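Local coordinates for putative membrane protein mmpL11 (Mycobacterium tuberculosis, PDB 4Y0L) that probably works as an RND-family transporter that exports lipids or other substrates across the mycobacterial inner membrane, here represented by one of its periplasmic domains, at residues A[1-13]-A[77-88]; A[25-39]-A[46-56]. One frame throughout, in Å; residues are numbered along the deposited sequence.

Contact 1 of 2, residues A[1-13]-A[77-88]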
loop_
_atom_site.group_PDB
_atom_site.type_symbol
_atom_site.label_atom_id
_atom_site.label_comp_id
_atom_site.label_asym_id
_atom_site.label_seq_id
_atom_site.Cartn_x
_atom_site.Cartn_y
_atom_site.Cartn_z
ATOM N N PRO A 1 6.847 12.408 0.563
ATOM C CA PRO A 1 6.386 11.093 1.024
ATOM C C PRO A 1 5.088 10.659 0.344
ATOM O O PRO A 1 4.021 11.191 0.650
ATOM C CB PRO A 1 6.183 11.303 2.528
ATOM C CG PRO A 1 7.146 12.381 2.884
ATOM C CD PRO A 1 7.215 13.288 1.685
ATOM N N VAL A 2 5.186 9.704 -0.576
ATOM C CA VAL A 2 4.019 9.212 -1.299
ATOM C C VAL A 2 3.171 8.322 -0.393
ATOM O O VAL A 2 3.694 7.438 0.283
ATOM C CB VAL A 2 4.429 8.424 -2.564
ATOM C CG1 VAL A 2 3.197 7.986 -3.352
ATOM C CG2 VAL A 2 5.341 9.266 -3.441
ATOM N N GLN A 3 1.862 8.566 -0.389
ATOM C CA GLN A 3 0.927 7.820 0.449
ATOM C C GLN A 3 0.142 6.794 -0.359
ATOM O O GLN A 3 -0.339 7.094 -1.451
ATOM C CB GLN A 3 -0.049 8.775 1.139
ATOM C CG GLN A 3 0.589 9.711 2.144
ATOM C CD GLN A 3 -0.387 10.753 2.653
ATOM O OE1 GLN A 3 -0.741 11.692 1.938
ATOM N NE2 GLN A 3 -0.839 10.586 3.891
ATOM N N VAL A 4 0.010 5.589 0.192
ATOM C CA VAL A 4 -0.792 4.532 -0.419
ATOM C C VAL A 4 -1.743 3.941 0.618
ATOM O O VAL A 4 -1.316 3.504 1.686
ATOM C CB VAL A 4 0.091 3.414 -1.010
ATOM C CG1 VAL A 4 -0.766 2.283 -1.574
ATOM C CG2 VAL A 4 0.998 3.976 -2.091
ATOM N N LEU A 5 -3.032 3.935 0.287
ATOM C CA LEU A 5 -4.070 3.458 1.194
ATOM C C LEU A 5 -4.674 2.150 0.690
ATOM O O LEU A 5 -5.090 2.058 -0.463
ATOM C CB LEU A 5 -5.166 4.516 1.345
ATOM C CG LEU A 5 -6.196 4.266 2.448
ATOM C CD1 LEU A 5 -5.596 4.544 3.817
ATOM C CD2 LEU A 5 -7.435 5.113 2.221
ATOM N N VAL A 6 -4.723 1.147 1.564
ATOM C CA VAL A 6 -5.267 -0.160 1.213
ATOM C C VAL A 6 -6.496 -0.475 2.064
ATOM O O VAL A 6 -6.409 -0.521 3.289
ATOM C CB VAL A 6 -4.223 -1.280 1.401
ATOM C CG1 VAL A 6 -4.716 -2.575 0.771
ATOM C CG2 VAL A 6 -2.887 -0.874 0.792
ATOM N N ARG A 7 -7.632 -0.692 1.405
ATOM C CA ARG A 7 -8.878 -1.019 2.097
ATOM C C ARG A 7 -9.292 -2.453 1.811
ATOM O O ARG A 7 -9.183 -2.928 0.679
ATOM C CB ARG A 7 -10.006 -0.065 1.683
ATOM C CG ARG A 7 -9.801 1.375 2.126
ATOM C CD ARG A 7 -9.721 2.321 0.942
ATOM N NE ARG A 7 -11.036 2.790 0.515
ATOM C CZ ARG A 7 -11.284 3.365 -0.659
ATOM N NH1 ARG A 7 -10.309 3.534 -1.543
ATOM N NH2 ARG A 7 -12.513 3.763 -0.957
ATOM N N PHE A 8 -9.771 -3.131 2.851
ATOM C CA PHE A 8 -10.263 -4.497 2.739
ATOM C C PHE A 8 -11.763 -4.545 2.998
ATOM O O PHE A 8 -12.299 -3.734 3.751
ATOM C CB PHE A 8 -9.527 -5.410 3.717
ATOM C CG PHE A 8 -8.059 -5.528 3.441
ATOM C CD1 PHE A 8 -7.592 -6.421 2.493
ATOM C CD2 PHE A 8 -7.146 -4.747 4.130
ATOM C CE1 PHE A 8 -6.239 -6.535 2.234
ATOM C CE2 PHE A 8 -5.792 -4.855 3.875
ATOM C CZ PHE A 8 -5.337 -5.752 2.926
ATOM N N ASP A 9 -12.430 -5.510 2.376
ATOM C CA ASP A 9 -13.884 -5.601 2.422
ATOM C C ASP A 9 -14.372 -6.421 3.612
ATOM O O ASP A 9 -15.503 -6.244 4.065
ATOM C CB ASP A 9 -14.419 -6.215 1.126
ATOM C CG ASP A 9 -15.388 -5.300 0.398
ATOM O OD1 ASP A 9 -16.149 -4.569 1.068
ATOM O OD2 ASP A 9 -15.392 -5.317 -0.851
ATOM N N ALA A 10 -13.529 -7.326 4.102
ATOM C CA ALA A 10 -13.887 -8.161 5.247
ATOM C C ALA A 10 -12.816 -8.122 6.330
ATOM O O ALA A 10 -11.625 -8.262 6.049
ATOM C CB ALA A 10 -14.126 -9.593 4.800
ATOM N N GLY A 11 -13.252 -7.938 7.571
ATOM C CA GLY A 11 -12.347 -7.970 8.704
ATOM C C GLY A 11 -11.460 -6.745 8.779
ATOM O O GLY A 11 -11.473 -5.894 7.887
ATOM N N GLY A 12 -10.683 -6.654 9.852
ATOM C CA GLY A 12 -9.782 -5.534 10.044
ATOM C C GLY A 12 -8.548 -5.650 9.176
ATOM O O GLY A 12 -8.110 -6.756 8.846
ATOM N N ALA A 13 -7.985 -4.502 8.811
ATOM C CA ALA A 13 -6.808 -4.459 7.951
ATOM C C ALA A 13 -5.630 -5.196 8.581
ATOM O O ALA A 13 -4.822 -5.800 7.876
ATOM C CB ALA A 13 -6.428 -3.018 7.654
ATOM N N PRO A 77 -2.193 -2.357 -8.350
ATOM C CA PRO A 77 -3.468 -3.084 -8.425
ATOM C C PRO A 77 -3.302 -4.578 -8.706
ATOM O O PRO A 77 -4.070 -5.372 -8.159
ATOM C CB PRO A 77 -4.198 -2.392 -9.580
ATOM C CG PRO A 77 -3.644 -1.021 -9.599
ATOM C CD PRO A 77 -2.201 -1.161 -9.211
ATOM N N ARG A 78 -2.330 -4.953 -9.534
ATOM C CA ARG A 78 -2.059 -6.368 -9.796
ATOM C C ARG A 78 -1.791 -7.090 -8.488
ATOM O O ARG A 78 -2.268 -8.200 -8.256
ATOM C CB ARG A 78 -0.846 -6.567 -10.709
ATOM C CG ARG A 78 -0.649 -5.570 -11.837
ATOM C CD ARG A 78 0.540 -6.025 -12.676
ATOM N NE ARG A 78 1.139 -4.968 -13.486
ATOM C CZ ARG A 78 0.566 -4.417 -14.551
ATOM N NH1 ARG A 78 -0.645 -4.799 -14.933
ATOM N NH2 ARG A 78 1.201 -3.471 -15.228
ATOM N N VAL A 79 -1.005 -6.432 -7.644
ATOM C CA VAL A 79 -0.501 -7.010 -6.407
ATOM C C VAL A 79 -1.570 -7.049 -5.321
ATOM O O VAL A 79 -1.562 -7.931 -4.466
ATOM C CB VAL A 79 0.721 -6.203 -5.901
ATOM C CG1 VAL A 79 1.246 -6.756 -4.587
ATOM C CG2 VAL A 79 1.819 -6.201 -6.953
ATOM N N ALA A 80 -2.491 -6.092 -5.360
ATOM C CA ALA A 80 -3.477 -5.940 -4.295
ATOM C C ALA A 80 -4.614 -6.949 -4.428
ATOM O O ALA A 80 -5.198 -7.371 -3.430
ATOM C CB ALA A 80 -4.023 -4.527 -4.293
ATOM N N GLY A 81 -4.926 -7.335 -5.660
ATOM C CA GLY A 81 -5.990 -8.292 -5.906
ATOM C C GLY A 81 -7.354 -7.694 -5.624
ATOM O O GLY A 81 -7.726 -6.679 -6.210
ATOM N N ALA A 82 -8.098 -8.321 -4.717
ATOM C CA ALA A 82 -9.458 -7.886 -4.412
ATOM C C ALA A 82 -9.467 -6.639 -3.531
ATOM O O ALA A 82 -10.455 -5.905 -3.493
ATOM C CB ALA A 82 -10.229 -9.009 -3.741
ATOM N N ALA A 83 -8.367 -6.398 -2.826
ATOM C CA ALA A 83 -8.267 -5.231 -1.956
ATOM C C ALA A 83 -8.233 -3.954 -2.786
ATOM O O ALA A 83 -7.747 -3.950 -3.917
ATOM C CB ALA A 83 -7.036 -5.326 -1.071
ATOM N N GLN A 84 -8.759 -2.874 -2.218
ATOM C CA GLN A 84 -8.805 -1.586 -2.898
ATOM C C GLN A 84 -7.552 -0.777 -2.576
ATOM O O GLN A 84 -7.166 -0.669 -1.415
ATOM C CB GLN A 84 -10.061 -0.816 -2.485
ATOM C CG GLN A 84 -10.479 0.274 -3.454
ATOM C CD GLN A 84 -11.825 0.877 -3.097
ATOM O OE1 GLN A 84 -12.459 0.474 -2.121
ATOM N NE2 GLN A 84 -12.269 1.846 -3.889
ATOM N N VAL A 85 -6.922 -0.222 -3.607
ATOM C CA VAL A 85 -5.714 0.583 -3.438
ATOM C C VAL A 85 -5.906 1.973 -4.035
ATOM O O VAL A 85 -6.555 2.134 -5.067
ATOM C CB VAL A 85 -4.487 -0.093 -4.095
ATOM C CG1 VAL A 85 -3.261 0.823 -4.055
ATOM C CG2 VAL A 85 -4.173 -1.401 -3.405
ATOM N N ASP A 86 -5.331 2.973 -3.372
ATOM C CA ASP A 86 -5.363 4.347 -3.854
ATOM C C ASP A 86 -4.055 5.051 -3.523
ATOM O O ASP A 86 -3.574 4.979 -2.392
ATOM C CB ASP A 86 -6.538 5.111 -3.242
ATOM C CG ASP A 86 -7.876 4.662 -3.793
ATOM O OD1 ASP A 86 -8.312 5.221 -4.822
ATOM O OD2 ASP A 86 -8.492 3.752 -3.198
ATOM N N VAL A 87 -3.487 5.726 -4.517
ATOM C CA VAL A 87 -2.256 6.485 -4.337
ATOM C C VAL A 87 -2.568 7.978 -4.236
ATOM O O VAL A 87 -3.272 8.533 -5.079
ATOM C CB VAL A 87 -1.266 6.247 -5.497
ATOM C CG1 VAL A 87 0.051 6.964 -5.230
ATOM C CG2 VAL A 87 -1.027 4.758 -5.698
ATOM N N GLY A 88 -2.040 8.619 -3.200
ATOM C CA GLY A 88 -2.231 10.045 -3.013
ATOM C C GLY A 88 -1.419 10.855 -4.005
ATOM O O GLY A 88 -1.753 12.002 -4.309
HETATM O O HOH W 1 -7.368 2.617 -1.208
#
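Leu5 and Asp86 bond to each other through their backbones in both directions: Leu5 N to Asp86 O is 2.9 Å and Asp86 N to Leu5 O is 3.1 Å. Arg7 and Gln84 do the same. Gly88 N adds a nearly straight bond to Gln3 O. These bonds hold strands 2-7 and 84-87 together as an antiparallel pair.

On the face of Leu5 and Arg7 the contact is polar. The Arg7 chain starts beside its own backbone N (chi1 -67°) and bends at chi2 and chi3, which carries the guanidinium over strand 84-87. There NH1 meets Asp86 OD2 in a salt bridge. The modelled 2.5 Å between Arg7 NH1 and Asp86 OD2 is too short to be taken literally. The Gln84 amide stacks on one face of the guanidinium, its plane turned 22° from it, with OE1 3.4 Å from Arg7 CZ. Water 1 lies within hydrogen-bonding distance of Leu5 O and Asp86 OD2.

On the other face the contact is apolar. Val4 CG1 touches Val85 CG1 at 3.8 Å, and Val2 CG1 meets Val87 CG1 at the same distance. Ala83 CB lies 3.6 Å from Phe8 CE1. Helix 66-80 covers Val2 and Val87, while Ile25 of helix 19-29 packs on Val6.

One face of the pair is thus apolar, and the other carries the charged and amide groups. The positive guanidinium beside Asp86 would favour its ionised form.

Contact 2 of 2, residues A[25-39]-A[46-56]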
loop_
_atom_site.group_PDB
_atom_site.type_symbol
_atom_site.label_atom_id
_atom_site.label_comp_id
_atom_site.label_asym_id
_atom_site.label_seq_id
_atom_site.Cartn_x
_atom_site.Cartn_y
_atom_site.Cartn_z
ATOM N N ILE A 25 2.210 -5.590 -1.292
ATOM C CA ILE A 25 2.068 -4.217 -1.766
ATOM C C ILE A 25 3.267 -3.386 -1.324
ATOM O O ILE A 25 3.812 -2.604 -2.100
ATOM C CB ILE A 25 0.763 -3.575 -1.244
ATOM C CG1 ILE A 25 -0.445 -4.274 -1.865
ATOM C CG2 ILE A 25 0.712 -2.085 -1.575
ATOM C CD1 ILE A 25 -1.739 -4.037 -1.127
ATOM N N ARG A 26 3.668 -3.564 -0.072
ATOM C CA ARG A 26 4.800 -2.841 0.490
ATOM C C ARG A 26 6.082 -3.126 -0.291
ATOM O O ARG A 26 6.858 -2.217 -0.588
ATOM C CB ARG A 26 4.974 -3.219 1.960
ATOM C CG ARG A 26 6.126 -2.518 2.651
ATOM C CD ARG A 26 6.000 -2.611 4.165
ATOM N NE ARG A 26 7.070 -1.886 4.852
ATOM C CZ ARG A 26 8.116 -2.450 5.452
ATOM N NH1 ARG A 26 8.263 -3.770 5.477
ATOM N NH2 ARG A 26 9.024 -1.685 6.043
ATOM N N HIS A 27 6.286 -4.393 -0.633
ATOM C CA HIS A 27 7.471 -4.825 -1.370
ATOM C C HIS A 27 7.515 -4.251 -2.786
ATOM O O HIS A 27 8.590 -3.943 -3.303
ATOM C CB HIS A 27 7.515 -6.354 -1.421
ATOM C CG HIS A 27 8.599 -6.903 -2.294
ATOM N ND1 HIS A 27 8.379 -7.280 -3.602
ATOM C CD2 HIS A 27 9.905 -7.151 -2.046
ATOM C CE1 HIS A 27 9.506 -7.731 -4.123
ATOM N NE2 HIS A 27 10.448 -7.663 -3.200
ATOM N N ARG A 28 6.351 -4.110 -3.413
ATOM C CA ARG A 28 6.284 -3.572 -4.767
ATOM C C ARG A 28 6.515 -2.062 -4.765
ATOM O O ARG A 28 7.091 -1.512 -5.704
ATOM C CB ARG A 28 4.933 -3.895 -5.410
ATOM C CG ARG A 28 4.890 -3.668 -6.918
ATOM C CD ARG A 28 5.665 -4.743 -7.664
ATOM N NE ARG A 28 5.653 -4.537 -9.114
ATOM C CZ ARG A 28 6.711 -4.200 -9.853
ATOM N NH1 ARG A 28 7.909 -4.027 -9.305
ATOM N NH2 ARG A 28 6.570 -4.041 -11.161
ATOM N N ILE A 29 6.060 -1.396 -3.708
ATOM C CA ILE A 29 6.281 0.038 -3.551
ATOM C C ILE A 29 7.775 0.335 -3.464
ATOM O O ILE A 29 8.259 1.296 -4.057
ATOM C CB ILE A 29 5.566 0.583 -2.291
ATOM C CG1 ILE A 29 4.052 0.573 -2.499
ATOM C CG2 ILE A 29 6.022 2.011 -1.968
ATOM C CD1 ILE A 29 3.251 0.766 -1.226
ATOM N N ALA A 30 8.499 -0.499 -2.725
ATOM C CA ALA A 30 9.931 -0.306 -2.527
ATOM C C ALA A 30 10.703 -0.445 -3.836
ATOM O O ALA A 30 11.844 0.006 -3.941
ATOM C CB ALA A 30 10.456 -1.293 -1.502
ATOM N N GLN A 31 10.080 -1.074 -4.828
ATOM C CA GLN A 31 10.696 -1.255 -6.138
ATOM C C GLN A 31 10.420 -0.077 -7.069
ATOM O O GLN A 31 11.016 0.026 -8.141
ATOM C CB GLN A 31 10.198 -2.550 -6.781
ATOM C CG GLN A 31 10.944 -3.792 -6.323
ATOM C CD GLN A 31 10.265 -5.077 -6.757
ATOM O OE1 GLN A 31 9.127 -5.064 -7.228
ATOM N NE2 GLN A 31 10.963 -6.196 -6.602
ATOM N N ALA A 32 9.515 0.807 -6.659
ATOM C CA ALA A 32 9.148 1.958 -7.475
ATOM C C ALA A 32 10.348 2.883 -7.693
ATOM O O ALA A 32 11.285 2.885 -6.893
ATOM C CB ALA A 32 8.003 2.720 -6.824
ATOM N N PRO A 33 10.327 3.666 -8.784
ATOM C CA PRO A 33 11.437 4.584 -9.066
ATOM C C PRO A 33 11.654 5.613 -7.962
ATOM O O PRO A 33 10.692 6.122 -7.393
ATOM C CB PRO A 33 11.008 5.270 -10.370
ATOM C CG PRO A 33 9.536 5.048 -10.470
ATOM C CD PRO A 33 9.290 3.725 -9.827
ATOM N N ASN A 34 12.916 5.890 -7.647
ATOM C CA ASN A 34 13.276 6.928 -6.684
ATOM C C ASN A 34 12.755 6.681 -5.261
ATOM O O ASN A 34 12.928 7.525 -4.383
ATOM C CB ASN A 34 12.779 8.290 -7.184
ATOM C CG ASN A 34 13.253 8.604 -8.593
ATOM O OD1 ASN A 34 14.318 8.154 -9.014
ATOM N ND2 ASN A 34 12.463 9.379 -9.329
ATOM N N VAL A 35 12.119 5.533 -5.034
ATOM C CA VAL A 35 11.700 5.133 -3.691
ATOM C C VAL A 35 12.888 4.505 -2.973
ATOM O O VAL A 35 13.633 3.729 -3.571
ATOM C CB VAL A 35 10.508 4.142 -3.738
ATOM C CG1 VAL A 35 10.382 3.338 -2.445
ATOM C CG2 VAL A 35 9.217 4.889 -4.004
ATOM N N VAL A 36 13.072 4.845 -1.701
ATOM C CA VAL A 36 14.209 4.334 -0.941
ATOM C C VAL A 36 13.785 3.747 0.407
ATOM O O VAL A 36 14.396 2.792 0.892
ATOM C CB VAL A 36 15.267 5.446 -0.738
ATOM C CG1 VAL A 36 14.676 6.661 -0.040
ATOM C CG2 VAL A 36 16.470 4.923 0.024
ATOM N N SER A 37 12.731 4.302 0.998
ATOM C CA SER A 37 12.192 3.789 2.250
ATOM C C SER A 37 10.683 3.626 2.167
ATOM O O SER A 37 9.979 4.505 1.669
ATOM C CB SER A 37 12.550 4.720 3.407
ATOM O OG SER A 37 12.348 6.070 3.035
ATOM N N VAL A 38 10.202 2.481 2.641
ATOM C CA VAL A 38 8.774 2.246 2.799
ATOM C C VAL A 38 8.473 1.960 4.263
ATOM O O VAL A 38 9.027 1.031 4.848
ATOM C CB VAL A 38 8.278 1.070 1.951
ATOM C CG1 VAL A 38 6.762 1.034 1.954
ATOM C CG2 VAL A 38 8.793 1.173 0.525
ATOM N N ALA A 39 7.596 2.769 4.847
ATOM C CA ALA A 39 7.185 2.589 6.231
ATOM C C ALA A 39 6.398 1.293 6.391
ATOM O O ALA A 39 5.763 0.835 5.442
ATOM C CB ALA A 39 6.347 3.770 6.686
ATOM N N ASP A 46 -9.909 2.622 13.164
ATOM C CA ASP A 46 -11.087 1.906 12.694
ATOM C C ASP A 46 -10.711 0.514 12.184
ATOM O O ASP A 46 -11.548 -0.387 12.120
ATOM C CB ASP A 46 -11.774 2.708 11.586
ATOM C CG ASP A 46 -13.122 2.138 11.195
ATOM O OD1 ASP A 46 -13.753 1.458 12.033
ATOM O OD2 ASP A 46 -13.555 2.379 10.049
ATOM N N ASN A 47 -9.441 0.356 11.821
ATOM C CA ASN A 47 -8.929 -0.872 11.213
ATOM C C ASN A 47 -9.629 -1.158 9.887
ATOM O O ASN A 47 -9.691 -2.301 9.438
ATOM C CB ASN A 47 -9.087 -2.064 12.166
ATOM C CG ASN A 47 -7.962 -3.089 12.022
ATOM O OD1 ASN A 47 -7.020 -2.898 11.252
ATOM N ND2 ASN A 47 -8.056 -4.176 12.775
ATOM N N GLY A 48 -10.154 -0.107 9.262
ATOM C CA GLY A 48 -10.780 -0.225 7.958
ATOM C C GLY A 48 -9.752 -0.207 6.843
ATOM O O GLY A 48 -9.977 -0.774 5.772
ATOM N N SER A 49 -8.616 0.434 7.103
ATOM C CA SER A 49 -7.581 0.602 6.087
ATOM C C SER A 49 -6.173 0.549 6.670
ATOM O O SER A 49 -5.985 0.578 7.887
ATOM C CB SER A 49 -7.775 1.933 5.360
ATOM O OG SER A 49 -7.721 3.015 6.272
ATOM N N ALA A 50 -5.191 0.472 5.777
ATOM C CA ALA A 50 -3.785 0.513 6.153
ATOM C C ALA A 50 -3.044 1.524 5.283
ATOM O O ALA A 50 -3.106 1.458 4.055
ATOM C CB ALA A 50 -3.156 -0.864 6.020
ATOM N N LEU A 51 -2.347 2.457 5.926
ATOM C CA LEU A 51 -1.576 3.465 5.210
ATOM C C LEU A 51 -0.123 3.025 5.062
ATOM O O LEU A 51 0.539 2.688 6.043
ATOM C CB LEU A 51 -1.641 4.814 5.932
ATOM C CG LEU A 51 -1.002 5.988 5.179
ATOM C CD1 LEU A 51 -1.917 6.481 4.066
ATOM C CD2 LEU A 51 -0.650 7.121 6.132
ATOM N N LEU A 52 0.355 3.024 3.823
ATOM C CA LEU A 52 1.762 2.782 3.526
ATOM C C LEU A 52 2.385 4.049 2.953
ATOM O O LEU A 52 1.957 4.540 1.908
ATOM C CB LEU A 52 1.915 1.614 2.548
ATOM C CG LEU A 52 1.540 0.236 3.100
ATOM C CD1 LEU A 52 1.346 -0.769 1.974
ATOM C CD2 LEU A 52 2.599 -0.259 4.079
ATOM N N SER A 53 3.391 4.575 3.649
ATOM C CA SER A 53 4.046 5.814 3.245
ATOM C C SER A 53 5.474 5.556 2.776
ATOM O O SER A 53 6.295 5.012 3.516
ATOM C CB SER A 53 4.045 6.817 4.399
ATOM O OG SER A 53 4.917 6.402 5.437
ATOM N N ALA A 54 5.756 5.959 1.541
ATOM C CA ALA A 54 7.067 5.757 0.935
ATOM C C ALA A 54 7.814 7.072 0.790
ATOM O O ALA A 54 7.301 8.036 0.217
ATOM C CB ALA A 54 6.925 5.091 -0.415
ATOM N N VAL A 55 9.035 7.101 1.311
ATOM C CA VAL A 55 9.895 8.260 1.153
ATOM C C VAL A 55 10.691 8.147 -0.145
ATOM O O VAL A 55 11.145 7.062 -0.524
ATOM C CB VAL A 55 10.852 8.419 2.340
ATOM C CG1 VAL A 55 11.761 9.616 2.132
ATOM C CG2 VAL A 55 10.069 8.575 3.635
ATOM N N LEU A 56 10.845 9.281 -0.818
ATOM C CA LEU A 56 11.520 9.344 -2.105
ATOM C C LEU A 56 12.843 10.081 -1.986
ATOM O O LEU A 56 12.876 11.232 -1.548
ATOM C CB LEU A 56 10.626 10.037 -3.134
ATOM C CG LEU A 56 9.407 9.216 -3.552
ATOM C CD1 LEU A 56 8.444 10.046 -4.385
ATOM C CD2 LEU A 56 9.873 7.993 -4.320
#
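Leu52 of strand 49-55 packs against Ile25 and Ile29 of helix 19-29. Its CD1 lies 3.8 Å from Ile25 CG2 and 4.0 Å from Ile29 CD1. The Ile25 and Leu52 side chains cross at about a right angle. With Leu52 CG anti to the carbonyl carbon (chi1 -68°), the two methyls split, CD1 to the isoleucines and CD2 toward Ala39 O. Further along, Ile29 CG2 rests on Ala54 CB at 3.6 Å. These apolar contacts seat helix 19-29 on the sheet.

Backbone bonds join strands 37-43 and 49-55. Val55 N gives to Ser37 O at 2.8 Å, and Ala39 N gives a nearly straight bond to Ser53 O. Val36 N reaches Val55 O at 3.2 Å. Val36 and Ser37 both face Val55, which makes a classic beta bulge.

Arg26 ties the helix to the strand that follows it. Its extended chain sends NE to Ala39 O, coming from above the carbonyl plane, and NH2 to Val38 O at 3.0 Å. The CD carbon of Arg26 also passes 4.1 Å from Leu52 CD2.

The hairpin of strands 37-43 and 49-55, with helix 19-29 on one face of the sheet, belongs to a beta-alpha-beta-beta-alpha-beta, ferredoxin-like fold, consistent with the porter subdomains of RND transporters.

How the contacts relate
Contacts 1 and 2 meet in one four-stranded antiparallel sheet, ordered 37-43, 49-55, 2-7, 84-87. Their centres are about 11 Å apart. Contact 1 adds an edge strand to 2-7, and contact 2 adds the opposite edge to 49-55. Strands 2-7 and 49-55 are the inner neighbours and join the two contacts. Val4 O to Leu52 N and Val2 N to Ala54 O, both 2.8 Å, are probable hydrogen bonds between them. Val6 O also packs 3.5 Å from Ser49 CB. In sequence, contact 2 falls between the two segments of contact 1, which bring the two ends of the fragment to the same end of the sheet.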